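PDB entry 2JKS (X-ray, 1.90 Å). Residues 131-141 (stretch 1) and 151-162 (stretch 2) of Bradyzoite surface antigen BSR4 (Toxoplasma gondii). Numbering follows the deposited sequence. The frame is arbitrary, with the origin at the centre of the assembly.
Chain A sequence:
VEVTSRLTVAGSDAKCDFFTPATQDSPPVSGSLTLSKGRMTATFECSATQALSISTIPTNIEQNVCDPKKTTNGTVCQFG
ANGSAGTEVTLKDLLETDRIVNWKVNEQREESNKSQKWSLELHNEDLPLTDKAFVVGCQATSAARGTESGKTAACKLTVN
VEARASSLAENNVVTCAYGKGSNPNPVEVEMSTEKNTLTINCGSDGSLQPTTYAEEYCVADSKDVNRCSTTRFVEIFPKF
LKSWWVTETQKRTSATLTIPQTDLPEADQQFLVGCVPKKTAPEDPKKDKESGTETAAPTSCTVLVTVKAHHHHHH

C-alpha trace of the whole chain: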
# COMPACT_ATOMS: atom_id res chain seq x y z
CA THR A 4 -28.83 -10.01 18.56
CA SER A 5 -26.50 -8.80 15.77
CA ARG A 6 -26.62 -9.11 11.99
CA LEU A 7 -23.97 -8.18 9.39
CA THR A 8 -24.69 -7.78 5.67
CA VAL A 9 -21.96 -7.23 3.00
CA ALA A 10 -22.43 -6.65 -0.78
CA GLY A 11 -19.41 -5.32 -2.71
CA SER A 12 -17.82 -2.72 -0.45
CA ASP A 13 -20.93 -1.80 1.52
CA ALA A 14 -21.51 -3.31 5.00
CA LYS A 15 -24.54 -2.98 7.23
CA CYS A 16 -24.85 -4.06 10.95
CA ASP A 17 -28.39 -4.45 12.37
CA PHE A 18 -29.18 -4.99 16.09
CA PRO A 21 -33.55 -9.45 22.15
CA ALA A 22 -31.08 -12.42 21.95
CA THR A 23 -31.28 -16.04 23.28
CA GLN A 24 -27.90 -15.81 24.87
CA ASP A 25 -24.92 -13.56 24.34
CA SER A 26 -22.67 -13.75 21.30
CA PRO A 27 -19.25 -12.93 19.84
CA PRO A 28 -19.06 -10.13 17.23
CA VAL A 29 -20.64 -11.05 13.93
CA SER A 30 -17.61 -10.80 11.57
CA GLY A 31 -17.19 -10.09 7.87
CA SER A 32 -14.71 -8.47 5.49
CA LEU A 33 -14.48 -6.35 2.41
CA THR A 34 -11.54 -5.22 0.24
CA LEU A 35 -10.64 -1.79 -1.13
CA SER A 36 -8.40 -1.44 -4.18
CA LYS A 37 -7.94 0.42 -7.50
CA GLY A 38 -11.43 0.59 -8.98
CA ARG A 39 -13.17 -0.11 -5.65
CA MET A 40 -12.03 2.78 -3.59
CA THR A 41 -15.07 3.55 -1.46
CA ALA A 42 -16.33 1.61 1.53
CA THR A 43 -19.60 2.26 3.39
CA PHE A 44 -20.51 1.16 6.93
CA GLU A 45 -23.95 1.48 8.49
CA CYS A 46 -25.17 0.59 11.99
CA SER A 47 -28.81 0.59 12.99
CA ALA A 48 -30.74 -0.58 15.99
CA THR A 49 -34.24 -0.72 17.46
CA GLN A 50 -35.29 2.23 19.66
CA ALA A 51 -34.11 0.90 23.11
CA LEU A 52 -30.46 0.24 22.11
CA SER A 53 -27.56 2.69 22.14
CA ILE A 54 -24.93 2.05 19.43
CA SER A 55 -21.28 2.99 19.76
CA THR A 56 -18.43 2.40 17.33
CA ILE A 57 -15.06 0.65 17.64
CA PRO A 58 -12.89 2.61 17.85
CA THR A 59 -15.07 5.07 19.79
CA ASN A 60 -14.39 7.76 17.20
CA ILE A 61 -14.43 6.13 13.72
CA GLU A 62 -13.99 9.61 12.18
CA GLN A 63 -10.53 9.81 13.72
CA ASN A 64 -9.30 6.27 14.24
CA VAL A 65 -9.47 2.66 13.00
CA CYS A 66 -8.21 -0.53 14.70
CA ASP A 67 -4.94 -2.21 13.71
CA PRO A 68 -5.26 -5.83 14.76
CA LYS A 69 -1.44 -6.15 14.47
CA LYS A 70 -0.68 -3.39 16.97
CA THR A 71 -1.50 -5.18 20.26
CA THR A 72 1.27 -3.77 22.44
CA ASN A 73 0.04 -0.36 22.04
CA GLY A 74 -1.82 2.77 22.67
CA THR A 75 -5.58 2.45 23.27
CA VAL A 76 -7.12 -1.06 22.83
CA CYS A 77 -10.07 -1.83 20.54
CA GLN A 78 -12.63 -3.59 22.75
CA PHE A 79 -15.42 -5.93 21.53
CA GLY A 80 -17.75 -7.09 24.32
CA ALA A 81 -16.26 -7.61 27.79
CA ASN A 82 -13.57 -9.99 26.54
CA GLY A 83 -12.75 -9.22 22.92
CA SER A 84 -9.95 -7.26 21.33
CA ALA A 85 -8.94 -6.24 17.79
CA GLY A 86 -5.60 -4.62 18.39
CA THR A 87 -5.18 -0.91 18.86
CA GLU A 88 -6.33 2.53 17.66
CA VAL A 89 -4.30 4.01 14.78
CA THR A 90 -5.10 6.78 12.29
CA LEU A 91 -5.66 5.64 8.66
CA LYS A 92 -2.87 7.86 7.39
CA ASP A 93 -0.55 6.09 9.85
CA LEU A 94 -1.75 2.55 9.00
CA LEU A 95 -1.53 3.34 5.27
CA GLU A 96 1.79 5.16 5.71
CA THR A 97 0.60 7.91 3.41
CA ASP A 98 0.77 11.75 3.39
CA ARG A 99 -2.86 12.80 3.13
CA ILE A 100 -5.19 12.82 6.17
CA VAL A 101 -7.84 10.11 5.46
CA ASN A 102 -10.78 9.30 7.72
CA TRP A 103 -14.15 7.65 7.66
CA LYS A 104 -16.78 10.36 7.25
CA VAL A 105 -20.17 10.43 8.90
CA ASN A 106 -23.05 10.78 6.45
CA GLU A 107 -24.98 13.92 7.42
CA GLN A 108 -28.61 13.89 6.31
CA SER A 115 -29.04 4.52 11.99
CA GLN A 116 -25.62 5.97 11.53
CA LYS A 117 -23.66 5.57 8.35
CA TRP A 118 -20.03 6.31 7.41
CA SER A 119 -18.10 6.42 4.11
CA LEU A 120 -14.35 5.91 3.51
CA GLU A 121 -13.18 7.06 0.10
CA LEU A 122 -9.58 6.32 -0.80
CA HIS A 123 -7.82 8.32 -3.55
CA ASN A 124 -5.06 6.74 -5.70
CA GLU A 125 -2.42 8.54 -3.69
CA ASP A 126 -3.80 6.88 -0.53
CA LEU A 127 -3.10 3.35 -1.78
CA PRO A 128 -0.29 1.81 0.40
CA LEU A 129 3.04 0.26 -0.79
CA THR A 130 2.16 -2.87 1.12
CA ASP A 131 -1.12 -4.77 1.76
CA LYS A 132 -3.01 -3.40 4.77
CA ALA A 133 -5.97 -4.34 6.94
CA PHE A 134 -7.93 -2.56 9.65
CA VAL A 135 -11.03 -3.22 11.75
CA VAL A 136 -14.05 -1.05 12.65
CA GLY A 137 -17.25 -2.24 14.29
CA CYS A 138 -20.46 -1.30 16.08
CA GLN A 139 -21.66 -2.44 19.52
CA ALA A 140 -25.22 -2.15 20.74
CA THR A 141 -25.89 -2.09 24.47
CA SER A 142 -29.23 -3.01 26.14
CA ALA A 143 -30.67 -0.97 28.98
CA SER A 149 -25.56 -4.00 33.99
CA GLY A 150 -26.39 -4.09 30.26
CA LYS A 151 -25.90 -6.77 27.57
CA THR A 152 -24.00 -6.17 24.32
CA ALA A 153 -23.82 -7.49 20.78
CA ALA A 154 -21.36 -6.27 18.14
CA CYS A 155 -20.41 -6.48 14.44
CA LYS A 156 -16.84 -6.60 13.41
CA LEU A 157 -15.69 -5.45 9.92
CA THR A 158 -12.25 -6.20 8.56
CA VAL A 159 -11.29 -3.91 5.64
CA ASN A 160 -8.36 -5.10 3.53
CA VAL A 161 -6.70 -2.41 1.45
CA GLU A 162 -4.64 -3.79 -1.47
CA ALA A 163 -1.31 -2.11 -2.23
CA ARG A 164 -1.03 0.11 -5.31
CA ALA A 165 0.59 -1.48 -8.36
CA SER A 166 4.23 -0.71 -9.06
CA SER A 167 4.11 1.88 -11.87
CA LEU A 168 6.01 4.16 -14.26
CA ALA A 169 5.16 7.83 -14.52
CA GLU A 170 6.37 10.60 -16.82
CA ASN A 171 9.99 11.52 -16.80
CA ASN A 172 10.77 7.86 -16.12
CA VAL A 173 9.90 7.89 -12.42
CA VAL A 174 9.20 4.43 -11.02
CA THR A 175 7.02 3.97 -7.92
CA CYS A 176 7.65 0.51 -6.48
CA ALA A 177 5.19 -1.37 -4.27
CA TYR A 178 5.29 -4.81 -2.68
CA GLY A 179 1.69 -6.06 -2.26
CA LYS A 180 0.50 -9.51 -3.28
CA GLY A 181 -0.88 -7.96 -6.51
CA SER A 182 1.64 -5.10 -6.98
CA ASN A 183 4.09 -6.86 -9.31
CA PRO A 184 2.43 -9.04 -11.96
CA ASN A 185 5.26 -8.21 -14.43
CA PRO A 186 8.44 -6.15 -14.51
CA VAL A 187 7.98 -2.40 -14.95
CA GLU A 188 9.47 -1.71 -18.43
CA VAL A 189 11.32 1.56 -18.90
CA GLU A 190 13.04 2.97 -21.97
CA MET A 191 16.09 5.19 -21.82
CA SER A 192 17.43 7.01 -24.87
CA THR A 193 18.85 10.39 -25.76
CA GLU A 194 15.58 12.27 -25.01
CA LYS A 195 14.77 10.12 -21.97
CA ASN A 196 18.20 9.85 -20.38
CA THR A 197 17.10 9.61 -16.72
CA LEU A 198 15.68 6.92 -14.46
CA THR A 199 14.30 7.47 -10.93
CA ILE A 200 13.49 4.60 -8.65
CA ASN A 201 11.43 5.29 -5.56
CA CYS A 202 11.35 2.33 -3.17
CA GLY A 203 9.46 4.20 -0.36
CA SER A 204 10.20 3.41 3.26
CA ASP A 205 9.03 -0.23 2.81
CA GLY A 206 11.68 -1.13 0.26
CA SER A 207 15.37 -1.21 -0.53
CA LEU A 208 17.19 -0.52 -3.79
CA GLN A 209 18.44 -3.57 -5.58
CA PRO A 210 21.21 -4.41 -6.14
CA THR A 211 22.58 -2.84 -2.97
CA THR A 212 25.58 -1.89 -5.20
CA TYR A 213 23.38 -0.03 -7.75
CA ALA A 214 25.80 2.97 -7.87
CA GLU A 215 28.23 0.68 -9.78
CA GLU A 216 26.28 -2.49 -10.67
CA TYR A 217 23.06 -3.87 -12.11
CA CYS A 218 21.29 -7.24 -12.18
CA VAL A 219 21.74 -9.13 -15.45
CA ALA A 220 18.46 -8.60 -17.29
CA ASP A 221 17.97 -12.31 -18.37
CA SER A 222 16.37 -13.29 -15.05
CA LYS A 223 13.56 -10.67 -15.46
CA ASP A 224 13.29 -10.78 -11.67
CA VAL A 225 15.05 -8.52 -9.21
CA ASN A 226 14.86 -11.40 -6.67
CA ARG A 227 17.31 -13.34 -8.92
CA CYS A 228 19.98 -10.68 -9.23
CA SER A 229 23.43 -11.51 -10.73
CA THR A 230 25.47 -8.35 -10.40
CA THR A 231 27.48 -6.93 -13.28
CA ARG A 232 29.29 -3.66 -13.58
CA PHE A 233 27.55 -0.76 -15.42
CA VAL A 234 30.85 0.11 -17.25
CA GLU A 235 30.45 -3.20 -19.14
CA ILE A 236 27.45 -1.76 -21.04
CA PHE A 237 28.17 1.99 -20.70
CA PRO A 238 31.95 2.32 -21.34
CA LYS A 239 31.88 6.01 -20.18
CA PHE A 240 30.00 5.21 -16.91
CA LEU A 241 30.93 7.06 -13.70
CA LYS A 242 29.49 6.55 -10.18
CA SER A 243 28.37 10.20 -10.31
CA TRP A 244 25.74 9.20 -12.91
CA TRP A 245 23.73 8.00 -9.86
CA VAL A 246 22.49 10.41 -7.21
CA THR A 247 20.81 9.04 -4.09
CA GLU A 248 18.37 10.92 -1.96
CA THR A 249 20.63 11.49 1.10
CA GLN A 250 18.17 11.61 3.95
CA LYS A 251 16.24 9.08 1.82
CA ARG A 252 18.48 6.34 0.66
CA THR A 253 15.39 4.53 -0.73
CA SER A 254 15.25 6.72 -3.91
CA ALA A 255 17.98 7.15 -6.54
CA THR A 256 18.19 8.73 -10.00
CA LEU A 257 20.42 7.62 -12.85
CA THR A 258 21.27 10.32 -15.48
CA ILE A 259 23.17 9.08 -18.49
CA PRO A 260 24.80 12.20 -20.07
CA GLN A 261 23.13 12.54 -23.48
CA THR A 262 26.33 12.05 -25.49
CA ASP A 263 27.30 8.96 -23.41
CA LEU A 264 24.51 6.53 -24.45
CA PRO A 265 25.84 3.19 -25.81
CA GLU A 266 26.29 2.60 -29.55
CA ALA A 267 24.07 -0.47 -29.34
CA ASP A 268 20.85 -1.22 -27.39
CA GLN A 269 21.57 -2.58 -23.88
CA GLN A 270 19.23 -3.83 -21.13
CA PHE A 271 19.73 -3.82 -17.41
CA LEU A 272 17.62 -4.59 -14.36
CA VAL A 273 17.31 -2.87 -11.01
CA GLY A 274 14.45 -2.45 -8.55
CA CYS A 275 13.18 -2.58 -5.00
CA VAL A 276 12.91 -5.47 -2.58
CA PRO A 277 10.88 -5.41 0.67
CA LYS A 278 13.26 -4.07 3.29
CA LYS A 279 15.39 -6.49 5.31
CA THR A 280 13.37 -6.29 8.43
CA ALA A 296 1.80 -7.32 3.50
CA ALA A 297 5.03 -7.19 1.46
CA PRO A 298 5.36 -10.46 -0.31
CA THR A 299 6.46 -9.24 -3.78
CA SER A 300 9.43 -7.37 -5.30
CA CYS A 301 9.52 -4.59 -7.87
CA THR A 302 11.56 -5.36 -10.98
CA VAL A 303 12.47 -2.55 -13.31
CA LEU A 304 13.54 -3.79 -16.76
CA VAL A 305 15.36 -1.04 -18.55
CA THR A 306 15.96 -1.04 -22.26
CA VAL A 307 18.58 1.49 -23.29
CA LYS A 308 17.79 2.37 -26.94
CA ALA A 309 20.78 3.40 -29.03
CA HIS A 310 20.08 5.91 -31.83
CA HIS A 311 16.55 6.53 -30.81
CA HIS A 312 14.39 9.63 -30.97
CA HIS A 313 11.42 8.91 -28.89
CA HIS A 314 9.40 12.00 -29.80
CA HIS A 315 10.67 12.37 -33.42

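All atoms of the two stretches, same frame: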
# COMPACT_ATOMS: atom_id res chain seq x y z
N ASP A 131 0.28 -4.39 1.45
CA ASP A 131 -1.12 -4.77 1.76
C ASP A 131 -1.45 -4.44 3.20
O ASP A 131 -0.66 -4.75 4.08
CB ASP A 131 -1.37 -6.24 1.45
CG ASP A 131 -1.22 -6.57 -0.03
OD1 ASP A 131 -1.49 -5.71 -0.89
OD2 ASP A 131 -0.85 -7.71 -0.35
N LYS A 132 -2.59 -3.78 3.43
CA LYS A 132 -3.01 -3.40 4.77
C LYS A 132 -4.40 -3.94 5.11
O LYS A 132 -5.23 -4.20 4.24
CB LYS A 132 -3.03 -1.86 4.94
CG LYS A 132 -1.72 -1.13 4.58
CD LYS A 132 -0.61 -1.40 5.61
CE LYS A 132 0.67 -0.71 5.16
NZ LYS A 132 1.74 -0.99 6.16
N ALA A 133 -4.65 -4.03 6.41
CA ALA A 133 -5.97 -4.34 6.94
C ALA A 133 -6.25 -3.52 8.19
O ALA A 133 -5.35 -3.27 9.02
CB ALA A 133 -6.07 -5.85 7.25
N PHE A 134 -7.51 -3.16 8.38
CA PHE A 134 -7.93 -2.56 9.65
C PHE A 134 -9.29 -3.10 9.99
O PHE A 134 -9.89 -3.86 9.20
CB PHE A 134 -7.93 -1.01 9.56
CG PHE A 134 -8.98 -0.42 8.61
CD1 PHE A 134 -10.32 -0.26 9.02
CD2 PHE A 134 -8.61 -0.00 7.32
CE1 PHE A 134 -11.26 0.26 8.21
CE2 PHE A 134 -9.59 0.58 6.45
CZ PHE A 134 -10.91 0.71 6.92
N VAL A 135 -9.76 -2.73 11.18
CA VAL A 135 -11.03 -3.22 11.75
C VAL A 135 -11.80 -1.98 12.30
O VAL A 135 -11.21 -1.05 12.89
CB VAL A 135 -10.79 -4.33 12.88
CG1 VAL A 135 -12.00 -4.48 13.81
CG2 VAL A 135 -10.47 -5.70 12.29
N VAL A 136 -13.09 -1.98 12.05
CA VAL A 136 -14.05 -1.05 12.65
C VAL A 136 -15.24 -1.95 13.04
O VAL A 136 -15.33 -3.12 12.63
CB VAL A 136 -14.48 0.14 11.67
CG1 VAL A 136 -13.29 1.12 11.34
CG2 VAL A 136 -15.10 -0.41 10.32
N GLY A 137 -16.14 -1.42 13.85
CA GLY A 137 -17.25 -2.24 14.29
C GLY A 137 -18.31 -1.37 14.93
O GLY A 137 -18.11 -0.17 15.11
N CYS A 138 -19.45 -1.97 15.27
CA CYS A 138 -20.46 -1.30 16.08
C CYS A 138 -20.82 -2.23 17.22
O CYS A 138 -20.75 -3.43 17.07
CB CYS A 138 -21.70 -0.95 15.24
SG CYS A 138 -21.35 0.36 14.09
N GLN A 139 -21.18 -1.65 18.36
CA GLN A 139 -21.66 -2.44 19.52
C GLN A 139 -22.93 -1.77 20.01
O GLN A 139 -23.01 -0.53 20.11
CB GLN A 139 -20.60 -2.47 20.61
CG GLN A 139 -20.91 -3.42 21.76
CD GLN A 139 -19.67 -3.84 22.49
OE1 GLN A 139 -19.16 -4.95 22.30
NE2 GLN A 139 -19.16 -2.96 23.32
N ALA A 140 -23.93 -2.61 20.32
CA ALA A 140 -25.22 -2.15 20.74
C ALA A 140 -25.34 -2.64 22.17
O ALA A 140 -25.01 -3.79 22.45
CB ALA A 140 -26.30 -2.75 19.88
N THR A 141 -25.76 -1.75 23.06
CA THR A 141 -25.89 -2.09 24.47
C THR A 141 -27.36 -1.96 24.88
O THR A 141 -28.03 -0.99 24.50
CB THR A 141 -24.98 -1.23 25.39
OG1 THR A 141 -23.62 -1.25 24.92
CG2 THR A 141 -25.01 -1.79 26.84
N LYS A 151 -26.39 -5.73 28.47
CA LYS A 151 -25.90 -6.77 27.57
C LYS A 151 -25.48 -6.14 26.23
O LYS A 151 -26.16 -5.23 25.72
CB LYS A 151 -27.05 -7.79 27.30
CG LYS A 151 -27.23 -8.98 28.31
CD LYS A 151 -26.96 -8.63 29.80
CE LYS A 151 -27.33 -9.84 30.73
NZ LYS A 151 -26.63 -11.14 30.36
N THR A 152 -24.42 -6.68 25.62
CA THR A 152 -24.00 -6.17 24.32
C THR A 152 -24.07 -7.22 23.18
O THR A 152 -24.06 -8.44 23.41
CB THR A 152 -22.57 -5.61 24.38
OG1 THR A 152 -21.66 -6.69 24.62
CG2 THR A 152 -22.43 -4.62 25.47
N ALA A 153 -24.18 -6.71 21.95
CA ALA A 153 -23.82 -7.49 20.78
C ALA A 153 -23.00 -6.53 19.92
O ALA A 153 -23.04 -5.30 20.11
CB ALA A 153 -25.05 -7.94 20.05
N ALA A 154 -22.23 -7.09 19.00
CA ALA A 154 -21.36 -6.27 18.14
C ALA A 154 -21.24 -6.87 16.73
O ALA A 154 -21.53 -8.05 16.53
CB ALA A 154 -20.00 -6.14 18.80
N CYS A 155 -20.85 -6.03 15.77
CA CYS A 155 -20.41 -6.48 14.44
C CYS A 155 -18.98 -6.09 14.33
O CYS A 155 -18.58 -4.98 14.73
CB CYS A 155 -21.12 -5.73 13.33
SG CYS A 155 -22.79 -6.23 13.04
N LYS A 156 -18.20 -6.96 13.73
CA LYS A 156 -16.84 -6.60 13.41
C LYS A 156 -16.55 -6.62 11.87
O LYS A 156 -16.83 -7.59 11.19
CB LYS A 156 -15.92 -7.52 14.19
CG LYS A 156 -14.50 -7.36 13.88
CD LYS A 156 -13.90 -8.70 14.10
CE LYS A 156 -12.53 -8.56 14.70
NZ LYS A 156 -12.04 -9.91 14.95
N LEU A 157 -15.99 -5.53 11.34
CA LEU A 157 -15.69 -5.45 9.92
C LEU A 157 -14.19 -5.34 9.70
O LEU A 157 -13.59 -4.40 10.16
CB LEU A 157 -16.40 -4.24 9.27
CG LEU A 157 -16.18 -4.06 7.75
CD1 LEU A 157 -16.70 -5.26 6.95
CD2 LEU A 157 -16.78 -2.75 7.21
N THR A 158 -13.62 -6.31 9.00
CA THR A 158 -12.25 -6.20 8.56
C THR A 158 -12.22 -5.58 7.14
O THR A 158 -12.82 -6.10 6.22
CB THR A 158 -11.52 -7.56 8.60
OG1 THR A 158 -11.54 -8.08 9.95
CG2 THR A 158 -10.07 -7.43 8.12
N VAL A 159 -11.47 -4.48 6.98
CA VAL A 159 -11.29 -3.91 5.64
C VAL A 159 -9.83 -4.12 5.25
O VAL A 159 -8.93 -3.64 5.93
CB VAL A 159 -11.63 -2.40 5.61
CG1 VAL A 159 -11.38 -1.70 4.18
CG2 VAL A 159 -13.11 -2.11 6.27
N ASN A 160 -9.64 -4.85 4.16
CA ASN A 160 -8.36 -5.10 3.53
C ASN A 160 -8.19 -4.02 2.50
O ASN A 160 -9.15 -3.69 1.81
CB ASN A 160 -8.41 -6.50 2.90
CG ASN A 160 -8.58 -7.58 3.95
OD1 ASN A 160 -7.71 -7.73 4.80
ND2 ASN A 160 -9.74 -8.27 3.96
N VAL A 161 -7.02 -3.41 2.45
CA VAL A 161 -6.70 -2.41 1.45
C VAL A 161 -5.50 -2.96 0.66
O VAL A 161 -4.44 -3.22 1.25
CB VAL A 161 -6.35 -1.04 2.09
CG1 VAL A 161 -6.09 -0.01 1.01
CG2 VAL A 161 -7.48 -0.61 3.11
N GLU A 162 -5.71 -3.23 -0.63
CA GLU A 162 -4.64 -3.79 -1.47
C GLU A 162 -3.67 -2.69 -1.83
O GLU A 162 -4.09 -1.57 -2.11
CB GLU A 162 -5.22 -4.40 -2.73
CG GLU A 162 -6.21 -5.51 -2.40
CD GLU A 162 -6.65 -6.32 -3.60
OE1 GLU A 162 -6.44 -5.89 -4.74
OE2 GLU A 162 -7.23 -7.41 -3.38

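How does stretch 2 begin its contact? The CA-to-CB bond of Lys 151 points away, and its contribution here is backbone, its O lying 3.4 Å from Thr 141 CA in a CA-H...O contact. Strand 152-161 then runs antiparallel to strand 132-141, so each step forward on one is a step back on the other. Thr 152 faces Thr 141, and its CG2 methyl sits 3.6 Å from Thr 141 OG1; such beta-branched residues suit an extended, partly exposed strand. At Ala 153 the ladder of hydrogen bonds starts: Ala 140 N to Ala 153 O is 2.8 Å, and Ala 153 N to Ala 140 O is 3.1 Å.

What happens around the cysteines and the glycine? Ala 154 pairs with Gln 139 at a close CA-CA distance of 4.1 Å, and Gln 139 OE1 lies 3.8 Å from Ala 154 CB, so the small Ala 154 methyl packs beside the longer side chain, whose CG also lies 3.8 Å from Thr 152 CB. Cys 155 and Cys 138 form a hydrogen-bonded pair, but each is covalently bonded elsewhere in the structure, and what joins them here is backbone. Cys 155 N reaches Cys 138 O at 2.9 Å, while Cys 138 N to Cys 155 O is longer, 3.2 Å, and more bent, at 142°. Next to this bond, Gly 137 CA comes within 3.1 Å of Cys 155 O; a CB on Gly 137 would stand 2.5 Å from that oxygen, a clash.

How do the side chains divide between the two faces from Lys 156 onward? Lys 156 shares a face with Val 135, whose CG1 meets the aliphatic Lys 156 CG at 3.8 Å. Leu 157 lies on the other face, beside Val 136, and both are buried, with Val 136 CG2 4.2 Å from Leu 157 CB. Their backbones bond as well, Leu 157 N to Val 136 O at 2.8 Å and the return bond, Val 136 N to Leu 157 O, at 3.1 Å. Thr 158, partly exposed, returns to the face of Lys 156, where its OG1 is 3.5 Å from Val 135 CG2.

What anchors the far end? Val 159 places its CB over one face of the Phe 134 ring, 3.7 Å from the centroid, a CH-pi contact between two buried residues; Val 159 N to Phe 134 O, 2.8 Å, ties the two backbones together. Asn 160, on the opposite face, sets OD1 3.5 Å from Ala 133 CB. Val 161 adds CG2 4.1 Å from Phe 134 CE2 and closes the ladder, its N 2.7 Å from Lys 132 O. In all, 932 Å² is buried between the stretches, both sides summed.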